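Local coordinates for protein methylmalonyl-CoA carboxyltransferase 5S subunit (PDB 1RQB) that transfers the carboxyl group from the biotin of the 1.3S subunit to pyruvate, forming oxaloacetate at a cobalt-dependent TIM-barrel active site, at residues Lys315-Gly320 and Glu345-Arg350; Ser363-Thr368 and Gly384-Ile389; Arg104-Leu109 and Arg421-Leu426; Arg144-Ala149 and Gly182-Met187; Val236-Ala241 and Glu266-Met271. One frame throughout, in Å; residues are numbered along the deposited sequence.

Contact 1. Residues Lys315-Gly320 and Glu345-Arg350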
# COMPACT_ATOMS: atom_id res chain seq x y z
N LYS A 315 -8.39 1.83 -17.23
CA LYS A 315 -9.49 2.16 -18.16
C LYS A 315 -9.06 3.23 -19.16
O LYS A 315 -9.31 3.10 -20.36
CB LYS A 315 -10.70 2.68 -17.38
CG LYS A 315 -11.83 3.17 -18.28
CD LYS A 315 -12.96 3.80 -17.49
CE LYS A 315 -14.05 4.33 -18.41
NZ LYS A 315 -15.07 5.13 -17.68
N SER A 316 -8.37 4.26 -18.68
CA SER A 316 -8.00 5.43 -19.50
C SER A 316 -6.62 5.33 -20.17
O SER A 316 -6.33 6.13 -21.06
CB SER A 316 -7.98 6.67 -18.63
OG SER A 316 -6.83 6.64 -17.79
N GLN A 317 -5.76 4.40 -19.75
CA GLN A 317 -4.41 4.29 -20.33
C GLN A 317 -3.58 5.52 -19.96
O GLN A 317 -2.45 5.66 -20.41
CB GLN A 317 -4.44 4.24 -21.86
CG GLN A 317 -5.11 3.05 -22.51
CD GLN A 317 -5.07 3.16 -24.03
OE1 GLN A 317 -4.01 3.37 -24.63
NE2 GLN A 317 -6.23 3.02 -24.67
N ILE A 318 -4.12 6.42 -19.14
CA ILE A 318 -3.37 7.64 -18.80
C ILE A 318 -2.87 7.61 -17.36
O ILE A 318 -3.65 7.49 -16.41
CB ILE A 318 -4.25 8.89 -18.97
CG1 ILE A 318 -4.79 8.96 -20.40
CG2 ILE A 318 -3.43 10.13 -18.65
CD1 ILE A 318 -5.78 10.08 -20.60
N PRO A 319 -1.54 7.72 -17.18
CA PRO A 319 -0.91 7.73 -15.85
C PRO A 319 -1.18 9.07 -15.17
O PRO A 319 -1.10 10.12 -15.79
CB PRO A 319 0.58 7.56 -16.17
CG PRO A 319 0.59 6.93 -17.54
CD PRO A 319 -0.53 7.64 -18.24
N GLY A 320 -1.50 9.02 -13.88
CA GLY A 320 -1.80 10.24 -13.14
C GLY A 320 -0.83 11.40 -13.32
O GLY A 320 -1.24 12.56 -13.27
N GLU A 345 -8.77 11.87 -26.59
CA GLU A 345 -7.84 12.14 -27.70
C GLU A 345 -6.51 11.41 -27.49
O GLU A 345 -5.88 10.99 -28.45
CB GLU A 345 -7.60 13.65 -27.81
CG GLU A 345 -6.71 14.09 -28.96
CD GLU A 345 -7.30 13.76 -30.32
OE1 GLU A 345 -8.53 13.92 -30.49
OE2 GLU A 345 -6.54 13.37 -31.23
N VAL A 346 -6.09 11.25 -26.23
CA VAL A 346 -4.82 10.58 -25.92
C VAL A 346 -4.74 9.24 -26.65
O VAL A 346 -3.77 8.96 -27.36
CB VAL A 346 -4.64 10.37 -24.40
CG1 VAL A 346 -3.53 9.35 -24.14
CG2 VAL A 346 -4.30 11.69 -23.73
N PRO A 347 -5.74 8.37 -26.47
CA PRO A 347 -5.69 7.07 -27.16
C PRO A 347 -5.49 7.20 -28.67
O PRO A 347 -4.76 6.41 -29.28
CB PRO A 347 -7.03 6.45 -26.81
CG PRO A 347 -7.25 6.94 -25.41
CD PRO A 347 -6.86 8.40 -25.50
N ARG A 348 -6.13 8.19 -29.27
CA ARG A 348 -6.01 8.38 -30.73
C ARG A 348 -4.59 8.81 -31.10
O ARG A 348 -4.02 8.29 -32.05
CB ARG A 348 -7.06 9.39 -31.23
CG ARG A 348 -8.49 8.82 -31.16
CD ARG A 348 -9.56 9.76 -31.75
NE ARG A 348 -9.78 10.95 -30.94
CZ ARG A 348 -10.86 11.15 -30.19
NH1 ARG A 348 -11.83 10.24 -30.16
NH2 ARG A 348 -10.98 12.27 -29.48
N VAL A 349 -4.02 9.75 -30.35
CA VAL A 349 -2.65 10.22 -30.61
C VAL A 349 -1.67 9.07 -30.39
O VAL A 349 -0.77 8.83 -31.19
CB VAL A 349 -2.27 11.36 -29.64
CG1 VAL A 349 -0.82 11.77 -29.87
CG2 VAL A 349 -3.20 12.55 -29.84
N ARG A 350 -1.85 8.35 -29.28
CA ARG A 350 -0.95 7.23 -28.97
C ARG A 350 -0.93 6.23 -30.13
O ARG A 350 0.12 5.78 -30.56
CB ARG A 350 -1.39 6.51 -27.69
CG ARG A 350 -0.43 5.39 -27.32
CD ARG A 350 -0.83 4.63 -26.07
NE ARG A 350 0.20 3.64 -25.76
CZ ARG A 350 0.02 2.57 -24.99
NH1 ARG A 350 -1.16 2.33 -24.45
NH2 ARG A 350 1.03 1.73 -24.78
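Gln317 and Arg350 meet through two nearly straight side chains: the glutamine places CG anti to its carbonyl carbon (chi1 -64°) and runs on extended, while Arg350 is extended from CG to NE. The outcome is one hydrogen bond, Arg350 NH1 to Gln317 OE1 at 3.0 Å. The acceptor sits at the edge of the guanidinium, in its plane, whereas the donor is tilted 29° from the plane of the amide carbonyl, and the two flat groups are turned 58° apart. Arg350 is also held from outside, NE donating to Pro356 O and NH1 to Ile168 O, so several acceptors fix its rotation. On the amide's other branch, Gln317 NE2 lies 4.1 Å from Pro347 CB. Gln317, with positive phi, is the first residue after helix 313-316, and this turn of the conserved carboxylase domain packs against helix 339-352 where Pro347 kinks it. The turn is braced from within by an ST turn, Ile318 N donating to Ser316 OG at 3.0 Å. Ile318 then leads its CD1 to Val346 CG2 at 3.8 Å, and Ile318 CG1 lies near Val346 CG1 at 4.0 Å. Met326 of helix 320-331 touches both of these side chains.

Contact 2. Residues Ser363-Thr368 and Gly384-Ile389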
# COMPACT_ATOMS: atom_id res chain seq x y z
N SER A 363 5.17 10.11 -22.79
CA SER A 363 3.91 10.53 -22.16
C SER A 363 3.70 12.04 -22.28
O SER A 363 2.64 12.49 -22.70
CB SER A 363 3.89 10.11 -20.69
OG SER A 363 5.06 10.55 -20.03
N GLN A 364 4.69 12.84 -21.89
CA GLN A 364 4.53 14.29 -21.98
C GLN A 364 4.29 14.70 -23.44
O GLN A 364 3.47 15.56 -23.73
CB GLN A 364 5.78 15.02 -21.44
CG GLN A 364 6.06 14.82 -19.96
CD GLN A 364 7.15 13.79 -19.67
OE1 GLN A 364 6.96 12.59 -19.88
NE2 GLN A 364 8.30 14.26 -19.20
N ILE A 365 5.00 14.05 -24.35
CA ILE A 365 4.89 14.37 -25.78
C ILE A 365 3.49 14.07 -26.30
O ILE A 365 2.88 14.90 -26.98
CB ILE A 365 5.92 13.58 -26.61
CG1 ILE A 365 7.34 13.95 -26.17
CG2 ILE A 365 5.74 13.87 -28.09
CD1 ILE A 365 8.43 13.14 -26.85
N VAL A 366 2.97 12.88 -26.00
CA VAL A 366 1.63 12.50 -26.47
C VAL A 366 0.57 13.37 -25.79
O VAL A 366 -0.38 13.82 -26.43
CB VAL A 366 1.34 11.01 -26.17
CG1 VAL A 366 -0.14 10.72 -26.38
CG2 VAL A 366 2.16 10.13 -27.09
N GLY A 367 0.73 13.60 -24.49
CA GLY A 367 -0.23 14.42 -23.77
C GLY A 367 -0.34 15.83 -24.34
O GLY A 367 -1.43 16.36 -24.50
N THR A 368 0.81 16.42 -24.64
CA THR A 368 0.84 17.79 -25.19
C THR A 368 0.14 17.82 -26.55
O THR A 368 -0.69 18.68 -26.81
CB THR A 368 2.27 18.29 -25.36
OG1 THR A 368 2.87 18.43 -24.07
CG2 THR A 368 2.28 19.65 -26.08
N GLY A 384 7.48 20.09 -31.93
CA GLY A 384 8.64 19.59 -32.63
C GLY A 384 8.97 18.16 -32.21
O GLY A 384 9.45 17.36 -33.02
N GLU A 385 8.71 17.86 -30.95
CA GLU A 385 8.99 16.52 -30.40
C GLU A 385 8.04 15.50 -31.02
O GLU A 385 8.45 14.41 -31.40
CB GLU A 385 8.82 16.52 -28.88
CG GLU A 385 9.71 17.52 -28.13
CD GLU A 385 9.33 18.97 -28.40
OE1 GLU A 385 8.14 19.31 -28.26
OE2 GLU A 385 10.23 19.77 -28.76
N PHE A 386 6.75 15.85 -31.11
CA PHE A 386 5.78 14.90 -31.68
C PHE A 386 6.14 14.64 -33.14
O PHE A 386 6.08 13.51 -33.62
CB PHE A 386 4.35 15.43 -31.61
CG PHE A 386 3.33 14.44 -32.09
CD1 PHE A 386 2.98 13.35 -31.31
CD2 PHE A 386 2.77 14.56 -33.36
CE1 PHE A 386 2.08 12.38 -31.78
CE2 PHE A 386 1.87 13.61 -33.84
CZ PHE A 386 1.53 12.51 -33.05
N ALA A 387 6.51 15.70 -33.85
CA ALA A 387 6.90 15.58 -35.26
C ALA A 387 8.07 14.60 -35.38
O ALA A 387 8.11 13.78 -36.30
CB ALA A 387 7.29 16.94 -35.82
N ASP A 388 9.02 14.70 -34.46
CA ASP A 388 10.21 13.83 -34.49
C ASP A 388 9.81 12.37 -34.27
O ASP A 388 10.35 11.47 -34.92
CB ASP A 388 11.22 14.27 -33.42
CG ASP A 388 12.21 15.31 -33.94
OD1 ASP A 388 12.95 15.89 -33.13
OD2 ASP A 388 12.26 15.52 -35.17
N ILE A 389 8.89 12.12 -33.34
CA ILE A 389 8.44 10.74 -33.10
C ILE A 389 7.79 10.19 -34.37
O ILE A 389 8.12 9.09 -34.82
CB ILE A 389 7.38 10.66 -31.97
CG1 ILE A 389 8.01 11.04 -30.63
CG2 ILE A 389 6.81 9.25 -31.90
CD1 ILE A 389 7.07 10.92 -29.44
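Ile365 meets three residues of segment 384-389, and both of its branches take part. Its CG2 lies 3.5 Å from Ile389 CD1, and its CD1 is 3.7 Å from that same Ile389 CD1, so a single methyl faces both ends of the isoleucine; the two side chains reach toward each other tip to tip. The CG2 branch, placed anti to the backbone N, also comes down on the backbone of Phe386, with Ile365 CG2 3.7 Å from Phe386 CA. Relative to the ring of Phe386 this methyl is near the plane, at the edge, and no face stacking is involved. Along the other flank, Ile365 CD1 is 4.0 Å from Glu385 CB; the glutamate touches with its aliphatic root alone, because a bend at chi2 (68°) leads the carboxylate away.

No hydrogen bond joins the two segments. Further out, Tyr394 touches both Ile365 and Ile389, and Val349 of helix 339-352 packs on Phe386. Backbone Phe386 N is bonded to Thr383 OG1. The axes of the two short helical segments approach to 9.3 Å at a crossing angle of -108°, and the closest CA pair is Ile365 with Phe386 at 6.0 Å. This is a steep helix-helix crossing of the all-helical part of the conserved carboxylase domain, with one isoleucine set against a patch of its neighbour.

Contact 3. Residues Arg104-Leu109 and Arg421-Leu426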
# COMPACT_ATOMS: atom_id res chain seq x y z
N ARG A 104 19.08 5.49 -20.12
CA ARG A 104 18.13 5.44 -21.23
C ARG A 104 18.82 5.29 -22.59
O ARG A 104 18.69 6.14 -23.48
CB ARG A 104 17.20 6.67 -21.18
CG ARG A 104 16.01 6.58 -22.15
CD ARG A 104 14.93 7.63 -21.84
NE ARG A 104 15.37 9.02 -22.00
CZ ARG A 104 15.05 9.78 -23.05
NH1 ARG A 104 14.30 9.28 -24.02
NH2 ARG A 104 15.47 11.03 -23.11
N GLY A 105 19.54 4.19 -22.76
CA GLY A 105 20.20 3.90 -24.02
C GLY A 105 21.00 5.00 -24.70
O GLY A 105 21.85 5.65 -24.08
N GLN A 106 20.70 5.24 -25.97
CA GLN A 106 21.43 6.22 -26.79
C GLN A 106 21.24 7.64 -26.26
O GLN A 106 22.02 8.53 -26.58
CB GLN A 106 20.95 6.13 -28.24
CG GLN A 106 21.95 6.67 -29.26
CD GLN A 106 23.15 5.75 -29.40
OE1 GLN A 106 23.02 4.54 -29.27
NE2 GLN A 106 24.32 6.33 -29.67
N ASN A 107 20.20 7.87 -25.45
CA ASN A 107 19.94 9.21 -24.88
C ASN A 107 20.73 9.40 -23.59
O ASN A 107 20.78 10.51 -23.04
CB ASN A 107 18.46 9.39 -24.53
CG ASN A 107 17.60 9.60 -25.75
OD1 ASN A 107 17.19 8.64 -26.41
ND2 ASN A 107 17.32 10.85 -26.06
N LEU A 108 21.33 8.33 -23.11
CA LEU A 108 22.10 8.34 -21.86
C LEU A 108 21.20 8.94 -20.77
O LEU A 108 20.08 8.47 -20.57
CB LEU A 108 23.39 9.15 -22.03
CG LEU A 108 24.36 8.55 -23.07
CD1 LEU A 108 25.53 9.50 -23.30
CD2 LEU A 108 24.85 7.19 -22.59
N LEU A 109 21.66 9.96 -20.06
CA LEU A 109 20.82 10.58 -19.03
C LEU A 109 20.39 11.95 -19.53
O LEU A 109 19.83 12.75 -18.78
CB LEU A 109 21.60 10.73 -17.72
CG LEU A 109 22.11 9.43 -17.10
CD1 LEU A 109 22.86 9.72 -15.80
CD2 LEU A 109 20.91 8.50 -16.84
N ARG A 421 18.21 3.39 -37.29
CA ARG A 421 18.62 3.90 -35.97
C ARG A 421 19.08 5.35 -36.13
O ARG A 421 19.99 5.64 -36.91
CB ARG A 421 19.77 3.04 -35.43
CG ARG A 421 20.15 3.35 -33.98
CD ARG A 421 21.41 2.59 -33.58
NE ARG A 421 22.55 3.06 -34.36
CZ ARG A 421 23.73 3.38 -33.83
NH1 ARG A 421 23.92 3.25 -32.53
NH2 ARG A 421 24.69 3.87 -34.60
N PRO A 422 18.47 6.28 -35.38
CA PRO A 422 18.81 7.70 -35.45
C PRO A 422 20.29 8.06 -35.30
O PRO A 422 20.79 8.92 -36.02
CB PRO A 422 17.97 8.31 -34.33
CG PRO A 422 16.75 7.44 -34.32
CD PRO A 422 17.31 6.05 -34.49
N ALA A 423 21.00 7.39 -34.39
CA ALA A 423 22.41 7.71 -34.13
C ALA A 423 23.29 7.42 -35.34
O ALA A 423 24.43 7.87 -35.39
CB ALA A 423 22.91 6.94 -32.91
N ASP A 424 22.79 6.65 -36.30
CA ASP A 424 23.55 6.35 -37.53
C ASP A 424 23.85 7.65 -38.28
O ASP A 424 24.82 7.74 -39.03
CB ASP A 424 22.72 5.46 -38.47
CG ASP A 424 22.81 3.99 -38.14
OD1 ASP A 424 23.19 3.64 -37.00
OD2 ASP A 424 22.49 3.17 -39.04
N LEU A 425 23.01 8.66 -38.07
CA LEU A 425 23.15 9.94 -38.79
C LEU A 425 23.96 10.96 -38.00
O LEU A 425 24.31 12.01 -38.54
CB LEU A 425 21.77 10.54 -39.04
CG LEU A 425 20.70 9.67 -39.71
CD1 LEU A 425 19.39 10.45 -39.74
CD2 LEU A 425 21.12 9.29 -41.11
N LEU A 426 24.28 10.68 -36.74
CA LEU A 426 24.98 11.67 -35.90
C LEU A 426 26.50 11.61 -36.10
O LEU A 426 27.12 10.55 -36.02
CB LEU A 426 24.65 11.45 -34.43
CG LEU A 426 23.17 11.51 -34.07
CD1 LEU A 426 22.97 11.12 -32.62
CD2 LEU A 426 22.64 12.91 -34.32
O HOH W 1 22.53 1.98 -30.23
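Gln106 OE1 faces Arg421 NH1 across the contact with a water beside both: the water lies 2.8 Å from Gln106 OE1 and accepts from Arg421 NH1 at 3.0 Å, at the guanidinium edge and in its plane. Here the 421-426 turn of the conserved carboxylase domain lies on the loop after strand 99-103 of the TIM barrel. Direct approach is loose: Gln106 OE1 is 3.6 Å from Arg421 NH1, with amide and guanidinium planes 80° apart, and no hydrogen bond joins these two atoms.

The amide's other branch, NE2, is held by two bonds from outside the segments, to Tyr114 O and to Asp116 OD1. Asp116 OD1 also forms a salt bridge with Arg421 NH1, so one carboxylate oxygen serves both side chains and would be expected to favour the charged arginine. Gln106 reaches this place by setting CG anti to its backbone N (chi1 -158°) and bending at chi2. On the far side of the arginine, NE and NH2 both donate to Asp424 OD1, each at 2.8 Å; these two bonds, in the guanidinium plane, probably help fix how that plane is turned toward Gln106.

The remaining contact is van der Waals, a methyl against flat polar groups. Ala423 CB stands over the centre of one guanidinium face of Arg421, and the same methyl is 3.6 Å from Gln106 NE2.

Contact 4. Residues Arg144-Ala149 and Gly182-Met187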
# COMPACT_ATOMS: atom_id res chain seq x y z
N ARG A 144 17.37 -1.24 -30.98
CA ARG A 144 18.49 -0.60 -31.69
C ARG A 144 19.03 0.59 -30.88
O ARG A 144 20.22 0.89 -30.94
CB ARG A 144 18.03 -0.13 -33.06
CG ARG A 144 17.48 -1.26 -33.91
CD ARG A 144 17.00 -0.74 -35.24
NE ARG A 144 16.00 0.31 -35.07
CZ ARG A 144 15.49 1.01 -36.08
NH1 ARG A 144 15.88 0.78 -37.33
NH2 ARG A 144 14.59 1.95 -35.83
N ASN A 145 18.16 1.26 -30.13
CA ASN A 145 18.58 2.41 -29.31
C ASN A 145 19.31 1.94 -28.06
O ASN A 145 19.94 2.74 -27.36
CB ASN A 145 17.38 3.26 -28.89
CG ASN A 145 16.77 4.02 -30.04
OD1 ASN A 145 17.44 4.29 -31.04
ND2 ASN A 145 15.50 4.39 -29.90
N MSE A 146 19.25 0.65 -27.77
CA MSE A 146 19.91 0.12 -26.56
C MSE A 146 21.21 -0.60 -26.90
O MSE A 146 22.10 -0.71 -26.05
CB MSE A 146 18.98 -0.88 -25.85
CG MSE A 146 17.63 -0.30 -25.40
SE MSE A 146 16.59 -1.63 -24.41
CE MSE A 146 15.09 -1.88 -25.64
N ALA A 147 21.31 -1.08 -28.13
CA ALA A 147 22.42 -1.90 -28.62
C ALA A 147 23.82 -1.34 -28.34
O ALA A 147 24.68 -2.06 -27.85
CB ALA A 147 22.26 -2.16 -30.12
N HIS A 148 24.07 -0.07 -28.64
CA HIS A 148 25.44 0.42 -28.45
C HIS A 148 25.82 0.57 -26.97
O HIS A 148 26.95 0.27 -26.59
CB HIS A 148 25.67 1.75 -29.16
CG HIS A 148 27.12 2.09 -29.31
ND1 HIS A 148 27.97 1.37 -30.12
CD2 HIS A 148 27.89 3.02 -28.69
CE1 HIS A 148 29.20 1.84 -30.00
NE2 HIS A 148 29.18 2.85 -29.14
N ALA A 149 24.90 1.06 -26.15
CA ALA A 149 25.19 1.24 -24.72
C ALA A 149 25.52 -0.11 -24.09
O ALA A 149 26.45 -0.24 -23.30
CB ALA A 149 23.97 1.86 -24.01
N GLY A 182 14.24 -11.98 -26.53
CA GLY A 182 15.19 -12.68 -27.39
C GLY A 182 16.15 -11.72 -28.08
O GLY A 182 17.34 -12.01 -28.21
N GLN A 183 15.64 -10.59 -28.53
CA GLN A 183 16.48 -9.58 -29.20
C GLN A 183 17.49 -9.01 -28.20
O GLN A 183 18.63 -8.73 -28.55
CB GLN A 183 15.63 -8.46 -29.78
CG GLN A 183 14.69 -8.93 -30.88
CD GLN A 183 13.71 -7.87 -31.30
OE1 GLN A 183 12.87 -7.42 -30.52
NE2 GLN A 183 13.80 -7.45 -32.55
N LEU A 184 17.07 -8.85 -26.95
CA LEU A 184 17.99 -8.31 -25.93
C LEU A 184 19.09 -9.33 -25.62
O LEU A 184 20.26 -8.97 -25.49
CB LEU A 184 17.22 -7.94 -24.67
CG LEU A 184 16.24 -6.78 -24.87
CD1 LEU A 184 15.39 -6.57 -23.62
CD2 LEU A 184 17.04 -5.51 -25.20
N LEU A 185 18.71 -10.59 -25.48
CA LEU A 185 19.71 -11.63 -25.19
C LEU A 185 20.69 -11.73 -26.37
O LEU A 185 21.88 -12.00 -26.17
CB LEU A 185 19.04 -12.99 -24.99
CG LEU A 185 18.18 -13.16 -23.75
CD1 LEU A 185 17.35 -14.43 -23.89
CD2 LEU A 185 19.06 -13.20 -22.50
N ASP A 186 20.20 -11.50 -27.58
CA ASP A 186 21.04 -11.59 -28.78
C ASP A 186 22.07 -10.46 -28.81
O ASP A 186 23.14 -10.62 -29.41
CB ASP A 186 20.19 -11.55 -30.06
CG ASP A 186 19.46 -12.85 -30.31
OD1 ASP A 186 19.82 -13.88 -29.69
OD2 ASP A 186 18.52 -12.85 -31.14
N MSE A 187 21.77 -9.33 -28.18
CA MSE A 187 22.75 -8.24 -28.19
C MSE A 187 23.59 -8.24 -26.90
O MSE A 187 24.07 -7.20 -26.46
CB MSE A 187 22.07 -6.89 -28.43
CG MSE A 187 20.97 -6.51 -27.49
SE MSE A 187 20.19 -4.86 -28.15
CE MSE A 187 19.54 -5.48 -29.86
O HOH W 2 24.95 -4.59 -28.48
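Met146 and Ala147 face Leu184 and Met187 in two apolar touches, both made through selenium, since the methionines are present as selenomethionine. The segments belong to helices 144-155 and 174-186, which follow successive strands, 133-136 and 159-163, and so pack side by side on the outside of the TIM barrel. In the first touch, Met146 SE lies 4.0 Å from Leu184 CD2, with its CE about as near to that methyl, and the two side chains cross obliquely. Met146 also packs on Val136 of the barrel wall, so this touch is the inner, buried one.

In the second touch, Met187 folds its chain over Ala147. Its CG sits between the backbone N and the carbonyl carbon (chi1 56°), and a further bend at chi3 turns the selenium to 3.7 Å from Ala147 CA; the side-chain distance from Met187 SE to Ala147 CB is 3.9 Å. The small alanine allows the helix backbone itself to be approached, as the 6.4 Å between the CA atoms of Ala147 and Met187 indicates. Met150 on helix 144-155 touches both Leu184 and Met187.

Polar linkage is indirect. No hydrogen bond joins the segments, and the helix 174-186 is ending here, Met187 being the first residue to leave helical geometry. One water donates to Ala147 O at 2.6 Å and, weakly, to Met187 O at 3.4 Å.

Contact 5. Residues Val236-Ala241 and Glu266-Met271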
# COMPACT_ATOMS: atom_id res chain seq x y z
N VAL A 236 0.97 -8.29 -5.50
CA VAL A 236 0.45 -9.62 -5.82
C VAL A 236 1.13 -10.09 -7.11
O VAL A 236 1.40 -11.28 -7.28
CB VAL A 236 -1.06 -9.59 -6.01
CG1 VAL A 236 -1.58 -11.01 -6.31
CG2 VAL A 236 -1.72 -9.06 -4.73
N SER A 237 1.43 -9.15 -8.00
CA SER A 237 2.13 -9.48 -9.26
C SER A 237 3.53 -10.00 -8.93
O SER A 237 4.01 -10.92 -9.57
CB SER A 237 2.21 -8.24 -10.17
OG SER A 237 0.90 -7.80 -10.51
N LEU A 238 4.20 -9.39 -7.94
CA LEU A 238 5.53 -9.87 -7.54
C LEU A 238 5.43 -11.32 -7.06
O LEU A 238 6.27 -12.15 -7.40
CB LEU A 238 6.09 -9.01 -6.40
CG LEU A 238 7.04 -7.88 -6.77
CD1 LEU A 238 6.41 -6.96 -7.77
CD2 LEU A 238 7.45 -7.12 -5.52
N MSE A 239 4.41 -11.63 -6.28
CA MSE A 239 4.24 -13.01 -5.78
C MSE A 239 4.05 -13.96 -6.96
O MSE A 239 4.65 -15.03 -7.01
CB MSE A 239 3.04 -13.11 -4.84
CG MSE A 239 2.80 -14.53 -4.30
SE MSE A 239 4.19 -15.11 -3.02
CE MSE A 239 5.17 -16.29 -4.16
N LYS A 240 3.20 -13.58 -7.92
CA LYS A 240 2.97 -14.41 -9.11
C LYS A 240 4.24 -14.51 -9.96
O LYS A 240 4.50 -15.55 -10.57
CB LYS A 240 1.81 -13.84 -9.96
CG LYS A 240 0.46 -14.10 -9.33
CD LYS A 240 0.26 -15.60 -9.24
CE LYS A 240 -1.03 -15.97 -8.55
NZ LYS A 240 -1.04 -17.45 -8.31
N ALA A 241 5.03 -13.44 -9.99
CA ALA A 241 6.27 -13.47 -10.78
C ALA A 241 7.25 -14.45 -10.12
O ALA A 241 7.98 -15.16 -10.80
CB ALA A 241 6.89 -12.06 -10.86
N GLU A 266 10.61 -4.91 3.25
CA GLU A 266 10.34 -5.82 4.37
C GLU A 266 9.05 -6.60 4.15
O GLU A 266 8.96 -7.77 4.52
CB GLU A 266 10.26 -5.04 5.68
CG GLU A 266 11.51 -4.22 5.97
CD GLU A 266 11.31 -2.75 5.68
OE1 GLU A 266 11.08 -2.38 4.50
OE2 GLU A 266 11.35 -1.95 6.63
N SER A 267 8.03 -5.97 3.57
CA SER A 267 6.76 -6.67 3.33
C SER A 267 6.98 -7.81 2.32
O SER A 267 6.47 -8.91 2.50
CB SER A 267 5.71 -5.70 2.79
OG SER A 267 5.43 -4.70 3.76
N VAL A 268 7.75 -7.54 1.27
CA VAL A 268 8.01 -8.57 0.26
C VAL A 268 8.82 -9.72 0.88
O VAL A 268 8.56 -10.89 0.61
CB VAL A 268 8.75 -7.98 -0.97
CG1 VAL A 268 9.26 -9.09 -1.88
CG2 VAL A 268 7.79 -7.10 -1.74
N ALA A 269 9.76 -9.40 1.76
CA ALA A 269 10.54 -10.48 2.38
C ALA A 269 9.67 -11.29 3.34
O ALA A 269 9.72 -12.52 3.34
CB ALA A 269 11.76 -9.90 3.14
N GLU A 270 8.87 -10.61 4.16
CA GLU A 270 8.05 -11.31 5.16
C GLU A 270 6.93 -12.15 4.54
O GLU A 270 6.59 -13.22 5.06
CB GLU A 270 7.42 -10.31 6.14
CG GLU A 270 8.43 -9.56 6.98
CD GLU A 270 8.75 -10.25 8.30
OE1 GLU A 270 8.42 -11.45 8.48
OE2 GLU A 270 9.34 -9.58 9.17
N MSE A 271 6.36 -11.71 3.44
CA MSE A 271 5.22 -12.42 2.84
C MSE A 271 5.60 -13.81 2.33
O MSE A 271 4.72 -14.63 2.08
CB MSE A 271 4.64 -11.63 1.67
CG MSE A 271 5.51 -11.62 0.42
SE MSE A 271 4.75 -10.59 -1.09
CE MSE A 271 5.82 -11.30 -2.55
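The axes of the helical segments 236-241 and 266-271 come within 11.2 Å and run 46° apart in direction, with Leu238 and Val268 as the nearest CA pair at 8.3 Å. Both are outer helices of the TIM barrel, following strands 223-225 and 248-251, and the wide axis spacing is filled by side chains, the longest reach being that of Met271. No hydrogen bond spans the contact.

At one end of the contact, Leu238 CD2 meets Val268 CG2 at 3.8 Å, the two side chains crossing at about a right angle. Leu238 also rests on Leu225 of the adjoining strand, which places this pair next to the barrel wall; its side chain is about 8 Å from that of the cobalt ligand His226 and about 12 Å from the cobalt ion, near the site without entering it.

The other half is built on Met271, a selenomethionine. Its CG lies between the backbone N and the carbonyl carbon (chi1 72°), and beyond CG the chain is extended, which carries the terminal methyl across to the opposite helix. There Met271 CE is 4.0 Å from Met239 CA. Selenomethionine Met239, bent at chi2 and chi3, runs past it in the opposite direction.

The flanks belong to the homodimer interface: Lys240 NZ forms salt bridges with Glu243 of its own chain and with Glu243 of the second subunit, and Glu270 OE1 one with Lys202 of that subunit. Between the two methionines, Met239 SE lies 4.2 Å from Met271 CE.

Along the chain, contact 4 closes first, then contact 5, contact 1 and contact 2, all nested inside the long loop closed by contact 3. Contacts 4 and 5 join outer helices of the TIM barrel, their centres about 30 Å apart; contacts 1 and 2 lie within the conserved carboxylase domain, centres about 13 Å apart, and touch where Val349 CG1 meets Val366 CG1 at 3.7 Å. Contact 3 ties that domain to the barrel and touches contact 4, Arg421 CD lying 3.4 Å from Arg144 O. Contact 5, its centre about 36 Å from those of contacts 2 and 3 and across the chain's centre, lies at the dimer interface, on the barrel that holds the cobalt site.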